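Local coordinates for protein endo-b-1,4-glucanase (Nasutitermes takasagoensis, PDB 1KS8) that probably catalyses the endohydrolysis of beta-1,4-glucosidic linkages in cellulose, lichenin and cereal beta-glucans, as a family 9 glycoside hydrolase, at residues D150-T155 and D186-Y191; H180-F185 and N229-T234; G342-V347 and G351-T356. All coordinates share one frame; numbering follows the deposited sequence.

Contact 1 (D150-T155 and D186-Y191); sequences DLAGET and DFANNY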
# COMPACT_ATOMS: atom_id res chain seq x y z
N ASP A 150 6.00 3.24 14.69
CA ASP A 150 5.68 3.38 13.28
C ASP A 150 4.71 2.29 12.81
O ASP A 150 3.72 2.59 12.14
CB ASP A 150 6.95 3.38 12.41
CG ASP A 150 8.03 2.43 12.91
OD1 ASP A 150 7.79 1.60 13.81
OD2 ASP A 150 9.16 2.51 12.37
N LEU A 151 4.98 1.05 13.17
CA LEU A 151 4.12 -0.07 12.79
C LEU A 151 2.74 0.04 13.44
O LEU A 151 1.72 -0.09 12.76
CB LEU A 151 4.77 -1.39 13.19
CG LEU A 151 3.92 -2.66 13.00
CD1 LEU A 151 3.61 -2.86 11.52
CD2 LEU A 151 4.68 -3.85 13.55
N ALA A 152 2.72 0.28 14.75
CA ALA A 152 1.46 0.41 15.47
C ALA A 152 0.69 1.63 14.98
O ALA A 152 -0.53 1.60 14.85
CB ALA A 152 1.73 0.52 16.97
N GLY A 153 1.42 2.71 14.71
CA GLY A 153 0.80 3.93 14.23
C GLY A 153 0.17 3.79 12.86
O GLY A 153 -0.97 4.22 12.65
N GLU A 154 0.89 3.19 11.92
CA GLU A 154 0.34 3.03 10.58
C GLU A 154 -0.87 2.10 10.62
O GLU A 154 -1.84 2.31 9.91
CB GLU A 154 1.38 2.46 9.62
CG GLU A 154 0.93 2.46 8.16
CD GLU A 154 0.61 3.86 7.64
OE1 GLU A 154 1.46 4.75 7.80
OE2 GLU A 154 -0.49 4.06 7.08
N THR A 155 -0.80 1.08 11.47
CA THR A 155 -1.92 0.15 11.59
C THR A 155 -3.12 0.85 12.20
O THR A 155 -4.26 0.63 11.79
CB THR A 155 -1.52 -1.08 12.43
OG1 THR A 155 -0.37 -1.70 11.84
CG2 THR A 155 -2.66 -2.10 12.46
N ASP A 186 -2.57 4.44 21.20
CA ASP A 186 -2.09 4.62 22.56
C ASP A 186 -0.80 3.84 22.76
O ASP A 186 0.15 4.33 23.36
CB ASP A 186 -3.15 4.17 23.57
CG ASP A 186 -4.24 5.20 23.77
OD1 ASP A 186 -5.30 4.85 24.33
OD2 ASP A 186 -4.03 6.37 23.38
N PHE A 187 -0.78 2.61 22.24
CA PHE A 187 0.40 1.77 22.34
C PHE A 187 1.57 2.45 21.63
O PHE A 187 2.66 2.58 22.19
CB PHE A 187 0.10 0.39 21.71
CG PHE A 187 1.30 -0.50 21.56
CD1 PHE A 187 2.28 -0.58 22.55
CD2 PHE A 187 1.43 -1.31 20.43
CE1 PHE A 187 3.37 -1.44 22.41
CE2 PHE A 187 2.52 -2.17 20.29
CZ PHE A 187 3.49 -2.24 21.28
N ALA A 188 1.34 2.91 20.41
CA ALA A 188 2.36 3.58 19.62
C ALA A 188 2.89 4.86 20.27
O ALA A 188 4.09 5.13 20.25
CB ALA A 188 1.82 3.91 18.23
N ASN A 189 1.99 5.64 20.86
CA ASN A 189 2.37 6.90 21.48
C ASN A 189 2.98 6.77 22.87
O ASN A 189 3.89 7.53 23.23
CB ASN A 189 1.16 7.83 21.53
CG ASN A 189 1.54 9.27 21.82
OD1 ASN A 189 2.51 9.78 21.26
ND2 ASN A 189 0.77 9.92 22.68
N ASN A 190 2.49 5.81 23.65
CA ASN A 190 2.98 5.59 25.02
C ASN A 190 4.29 4.81 25.10
O ASN A 190 5.03 4.91 26.08
CB ASN A 190 1.91 4.85 25.83
CG ASN A 190 0.65 5.69 26.04
OD1 ASN A 190 -0.41 5.16 26.39
ND2 ASN A 190 0.77 6.99 25.85
N TYR A 191 4.57 4.01 24.07
CA TYR A 191 5.78 3.21 24.01
C TYR A 191 6.49 3.52 22.70
O TYR A 191 6.24 2.88 21.67
CB TYR A 191 5.41 1.73 24.11
CG TYR A 191 4.69 1.39 25.40
CD1 TYR A 191 5.40 1.10 26.57
CD2 TYR A 191 3.30 1.42 25.47
CE1 TYR A 191 4.73 0.86 27.77
CE2 TYR A 191 2.62 1.18 26.67
CZ TYR A 191 3.35 0.90 27.81
OH TYR A 191 2.69 0.68 29.00
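Phe187 and Ala188 meet Ala152 and Gly153 where two successive helices, 149-165 and 171-190, pack as an antiparallel helical hairpin of the (alpha/alpha)6 barrel. The pair illustrates how small residues let helices draw together: the axes of the two short segments pass 8.1 Å apart, with 147° between their directions.

Phe187 comes first along the second helix. Its CG lies anti to the backbone N (chi1 171°), which carries the ring along the flank of the interface, where CD2 comes within 3.9 Å of Ala152 CB. Ile142 of strand 139-142 touches both Phe187 and Ala152.

Ala188 makes the tightest meeting. Its CB points toward the partner helix and lies 3.6 Å from Ala152 CB, methyl against methyl. The same CB reaches 3.7 Å from Gly153 N, resting on backbone that carries no side chain there. Ala188 also touches Leu215 of helix 212-226, which supplies Glu214, a calcium ligand in another structure of this protein, close to Gly153. The carbonyl O of Ala188 accepts a hydrogen bond from Ser149 OG, a polar tie between the helices.

Tyr191 leaves helical geometry, yet its N still donates to Phe187 O at 3.0 Å. Tyr191 CD2 lies at the edge of the Phe187 ring, near its plane, and Phe187 O lies at the edge of the tyrosine ring. On the first helix, Leu151 O is held from opposite faces of its carbonyl plane, by Thr155 N at 3.1 Å and by Thr155 OG1 at 2.8 Å.

Contact 2 (H180-F185 and N229-T234); sequences HARQLF and NTYLNT
Phe185 of helix 171-190 and Tyr231 of helix 229-241 form the aromatic pair of this contact. It is an offset edge-to-face stack: the edge of Tyr231 is turned to the face of Phe185, with centroids 5.9 Å apart and planes at 76°. The nearest atoms are Tyr231 CE1 and Phe185 CD2, at 3.9 Å. Phe185 holds its CG anti to the backbone N (chi1 175°), sending the ring out toward helix 229-241.

Apolar contact continues at the far end of that ring, where Thr234 CG2 meets CZ of Phe185 near the ring plane, 4.0 Å away. In the (alpha/alpha)6 barrel, helices 171-190 and 229-241 run in broadly similar directions, 36° apart over these segments, with axes 13.6 Å from each other. Leu222 of the intervening helix 212-226 touches the side chains of both Phe185 and Tyr231.

Polar and mixed contacts gather round the phenol. Tyr231 OH sits beside the extended aliphatic chain of Arg182, closest to CG at 3.4 Å, the two side chains crossing at about a right angle. A water in the plane of the Tyr231 ring lies 2.6 Å from OH and donates to Arg182 O at 2.8 Å.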
# COMPACT_ATOMS: atom_id res chain seq x y z
N HIS A 180 -9.91 -0.93 18.08
CA HIS A 180 -8.54 -1.39 17.87
C HIS A 180 -7.63 -0.24 17.48
O HIS A 180 -6.48 -0.18 17.92
CB HIS A 180 -8.51 -2.48 16.80
CG HIS A 180 -9.01 -3.81 17.27
ND1 HIS A 180 -8.22 -4.67 18.01
CD2 HIS A 180 -10.21 -4.41 17.14
CE1 HIS A 180 -8.93 -5.74 18.32
NE2 HIS A 180 -10.14 -5.61 17.81
N ALA A 181 -8.14 0.68 16.66
CA ALA A 181 -7.35 1.83 16.23
C ALA A 181 -6.94 2.69 17.41
O ALA A 181 -5.78 3.10 17.51
CB ALA A 181 -8.16 2.66 15.23
N ARG A 182 -7.88 2.97 18.32
CA ARG A 182 -7.58 3.79 19.49
C ARG A 182 -6.52 3.15 20.38
O ARG A 182 -5.61 3.82 20.86
CB ARG A 182 -8.84 4.02 20.31
CG ARG A 182 -9.93 4.81 19.60
CD ARG A 182 -11.04 5.18 20.57
NE ARG A 182 -12.10 5.94 19.92
CZ ARG A 182 -13.10 6.53 20.57
NH1 ARG A 182 -13.17 6.45 21.90
NH2 ARG A 182 -14.03 7.21 19.91
N GLN A 183 -6.64 1.84 20.60
CA GLN A 183 -5.70 1.12 21.44
C GLN A 183 -4.31 1.07 20.83
O GLN A 183 -3.32 1.24 21.53
CB GLN A 183 -6.22 -0.29 21.70
CG GLN A 183 -7.61 -0.31 22.33
CD GLN A 183 -8.15 -1.71 22.51
OE1 GLN A 183 -7.91 -2.59 21.68
NE2 GLN A 183 -8.91 -1.92 23.58
N LEU A 184 -4.24 0.84 19.52
CA LEU A 184 -2.94 0.78 18.86
C LEU A 184 -2.25 2.14 18.85
O LEU A 184 -1.03 2.21 18.94
CB LEU A 184 -3.08 0.23 17.43
CG LEU A 184 -3.21 -1.29 17.41
CD1 LEU A 184 -3.65 -1.76 16.03
CD2 LEU A 184 -1.87 -1.92 17.79
N PHE A 185 -3.03 3.22 18.75
CA PHE A 185 -2.42 4.54 18.78
C PHE A 185 -1.83 4.79 20.16
O PHE A 185 -0.72 5.31 20.28
CB PHE A 185 -3.44 5.64 18.48
CG PHE A 185 -2.86 7.03 18.61
CD1 PHE A 185 -1.93 7.49 17.68
CD2 PHE A 185 -3.18 7.83 19.70
CE1 PHE A 185 -1.32 8.74 17.84
CE2 PHE A 185 -2.58 9.08 19.86
CZ PHE A 185 -1.65 9.53 18.93
N ASN A 229 -11.64 16.04 19.31
CA ASN A 229 -10.61 17.07 19.27
C ASN A 229 -9.26 16.70 19.89
O ASN A 229 -8.23 17.21 19.48
CB ASN A 229 -11.13 18.36 19.93
CG ASN A 229 -12.18 19.06 19.08
OD1 ASN A 229 -12.79 20.04 19.51
ND2 ASN A 229 -12.38 18.58 17.86
N THR A 230 -9.26 15.80 20.88
CA THR A 230 -8.01 15.41 21.52
C THR A 230 -6.99 14.89 20.51
O THR A 230 -5.80 15.17 20.62
CB THR A 230 -8.24 14.31 22.59
OG1 THR A 230 -7.00 14.03 23.26
CG2 THR A 230 -8.75 13.03 21.96
N TYR A 231 -7.47 14.15 19.51
CA TYR A 231 -6.59 13.60 18.49
C TYR A 231 -6.03 14.69 17.58
O TYR A 231 -4.87 14.63 17.17
CB TYR A 231 -7.34 12.56 17.66
CG TYR A 231 -7.61 11.27 18.41
CD1 TYR A 231 -6.56 10.48 18.87
CD2 TYR A 231 -8.91 10.84 18.65
CE1 TYR A 231 -6.80 9.29 19.56
CE2 TYR A 231 -9.16 9.65 19.33
CZ TYR A 231 -8.10 8.88 19.78
OH TYR A 231 -8.35 7.70 20.44
N LEU A 232 -6.85 15.69 17.27
CA LEU A 232 -6.40 16.79 16.42
C LEU A 232 -5.32 17.58 17.15
O LEU A 232 -4.29 17.93 16.56
CB LEU A 232 -7.57 17.72 16.08
CG LEU A 232 -7.18 18.95 15.24
CD1 LEU A 232 -6.55 18.51 13.93
CD2 LEU A 232 -8.42 19.79 14.98
N ASN A 233 -5.55 17.87 18.42
CA ASN A 233 -4.59 18.61 19.23
C ASN A 233 -3.27 17.87 19.29
O ASN A 233 -2.20 18.46 19.14
CB ASN A 233 -5.14 18.83 20.64
CG ASN A 233 -6.31 19.79 20.66
OD1 ASN A 233 -7.05 19.86 21.65
ND2 ASN A 233 -6.49 20.55 19.58
N THR A 234 -3.34 16.56 19.50
CA THR A 234 -2.13 15.74 19.56
C THR A 234 -1.43 15.76 18.21
O THR A 234 -0.22 15.96 18.13
CB THR A 234 -2.47 14.28 19.94
OG1 THR A 234 -2.98 14.24 21.28
CG2 THR A 234 -1.24 13.40 19.85
O HOH W 1 -6.18 6.51 21.36

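Contact 3 (G342-V347 and G351-T356); sequences GGRSFV and GSNPPT
Asn353 O receives two N-H groups of one guanidinium: Arg344 NE donates at 2.8 Å, and Arg344 NH2 adds a weak bond at 2.9 Å. This fork pins one side of a compact loop between helices 324-341 and 361-364, in which the chain folds back on itself without forming regular strands and an ST turn at Ser345 lies on the first arm. The principle it illustrates is that a loop can be fixed by side chains gripping backbone.

The Arg344 chain starts with CG wedged between backbone N and carbonyl carbon (chi1 70°) and bends at chi3, bringing the guanidinium back over Asn353. There the two flat groups stack, their planes 17° apart, with Asn353 OD1 over the centre of the guanidinium and 3.3 Å from Arg344 CZ. The carbonyl and the amide of one residue thus both restrain the arginine's orientation.

Nearby, Ser345 N gives Ser352 O a nearly straight bond of 2.8 Å (173°), joining the two arms through their backbones. Ser345 OG makes the ST turn by accepting Val347 N at 3.0 Å, and it is also hydrogen-bonded to Phe350 O, in the connecting bend.

Two prolines follow on the second arm. The side chain of Pro355 comes within about 4 Å of that of Asp403, a predicted active-site residue, and the backbone N of Thr356 is hydrogen-bonded to Asp403 OD2, so the loop flanks the probable catalytic centre. Gly343 O and Ser352 OG share a bridging water. The buried Ser345 O has no hydrogen-bond donor in the model; instead Pro354 CA directs a C-H at it from 3.4 Å, and Pro355 CD approaches that same oxygen to 3.3 Å.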
# COMPACT_ATOMS: atom_id res chain seq x y z
N GLY A 342 4.44 6.01 -22.53
CA GLY A 342 5.87 6.02 -22.75
C GLY A 342 6.31 5.02 -23.80
O GLY A 342 7.51 4.88 -24.07
N GLY A 343 5.36 4.31 -24.40
CA GLY A 343 5.70 3.33 -25.42
C GLY A 343 5.16 1.94 -25.16
O GLY A 343 4.92 1.17 -26.09
N ARG A 344 4.97 1.61 -23.89
CA ARG A 344 4.45 0.30 -23.51
C ARG A 344 3.83 0.40 -22.13
O ARG A 344 4.16 1.30 -21.35
CB ARG A 344 5.56 -0.75 -23.49
CG ARG A 344 6.57 -0.58 -22.36
CD ARG A 344 7.72 -1.58 -22.48
NE ARG A 344 7.27 -2.96 -22.32
CZ ARG A 344 8.05 -4.02 -22.52
NH1 ARG A 344 9.31 -3.86 -22.88
NH2 ARG A 344 7.56 -5.24 -22.34
N SER A 345 2.93 -0.52 -21.83
CA SER A 345 2.29 -0.57 -20.53
C SER A 345 3.24 -1.16 -19.51
O SER A 345 4.06 -2.02 -19.83
CB SER A 345 1.03 -1.44 -20.59
OG SER A 345 0.60 -1.77 -19.28
N PHE A 346 3.14 -0.67 -18.27
CA PHE A 346 3.95 -1.18 -17.17
C PHE A 346 3.03 -1.80 -16.13
O PHE A 346 3.42 -2.02 -14.98
CB PHE A 346 4.80 -0.06 -16.57
CG PHE A 346 5.96 0.33 -17.43
CD1 PHE A 346 7.06 -0.52 -17.56
CD2 PHE A 346 5.94 1.51 -18.16
CE1 PHE A 346 8.12 -0.20 -18.41
CE2 PHE A 346 7.00 1.84 -19.01
CZ PHE A 346 8.09 0.98 -19.13
N VAL A 347 1.81 -2.09 -16.56
CA VAL A 347 0.81 -2.73 -15.71
C VAL A 347 0.57 -4.12 -16.30
O VAL A 347 0.09 -4.25 -17.43
CB VAL A 347 -0.51 -1.94 -15.70
CG1 VAL A 347 -1.57 -2.70 -14.90
CG2 VAL A 347 -0.29 -0.56 -15.10
N GLY A 351 -2.93 -3.28 -21.54
CA GLY A 351 -2.30 -2.49 -22.57
C GLY A 351 -1.29 -3.11 -23.50
O GLY A 351 -1.20 -4.33 -23.64
N SER A 352 -0.52 -2.24 -24.13
CA SER A 352 0.48 -2.64 -25.11
C SER A 352 1.80 -3.15 -24.55
O SER A 352 2.46 -2.48 -23.76
CB SER A 352 0.76 -1.47 -26.05
OG SER A 352 1.70 -1.82 -27.04
N ASN A 353 2.19 -4.35 -24.98
CA ASN A 353 3.46 -4.96 -24.59
C ASN A 353 3.77 -4.82 -23.10
O ASN A 353 4.83 -4.33 -22.72
CB ASN A 353 4.58 -4.32 -25.42
CG ASN A 353 5.89 -5.09 -25.33
OD1 ASN A 353 6.96 -4.53 -25.60
ND2 ASN A 353 5.81 -6.37 -24.98
N PRO A 354 2.84 -5.25 -22.24
CA PRO A 354 3.06 -5.15 -20.79
C PRO A 354 4.10 -6.15 -20.30
O PRO A 354 4.49 -7.07 -21.02
CB PRO A 354 1.68 -5.46 -20.22
CG PRO A 354 1.19 -6.51 -21.17
CD PRO A 354 1.56 -5.92 -22.53
N PRO A 355 4.58 -5.97 -19.06
CA PRO A 355 5.56 -6.90 -18.52
C PRO A 355 4.85 -8.25 -18.41
O PRO A 355 3.68 -8.29 -18.00
CB PRO A 355 5.87 -6.33 -17.14
CG PRO A 355 5.60 -4.86 -17.31
CD PRO A 355 4.33 -4.86 -18.12
N THR A 356 5.52 -9.33 -18.77
CA THR A 356 4.90 -10.65 -18.66
C THR A 356 5.68 -11.55 -17.71
O THR A 356 5.28 -12.68 -17.45
CB THR A 356 4.80 -11.36 -20.03
OG1 THR A 356 6.11 -11.65 -20.52
CG2 THR A 356 4.07 -10.47 -21.03
O HOH W 2 4.28 -1.19 -27.12

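Overall arrangement
From the N terminus, the chain first enters contact 1 on helix 149-165 and then turns back along helix 171-190. That second helix begins contact 2 at 180-185 before it closes contact 1 at 186-191. The two contacts therefore cross, and contact 2 closes only after helix 212-226, on helix 229-241. Their centres lie 10 Å apart, and they touch directly through Thr155 CG2 and Leu184 CD1, making helix 171-190 the shared element between its two helical partners. Contact 3 comes later in series and closes a short loop, with three residues between its arms. It lies across the chain's centre, about 39 Å from contact 1 between centres, beside the predicted active site.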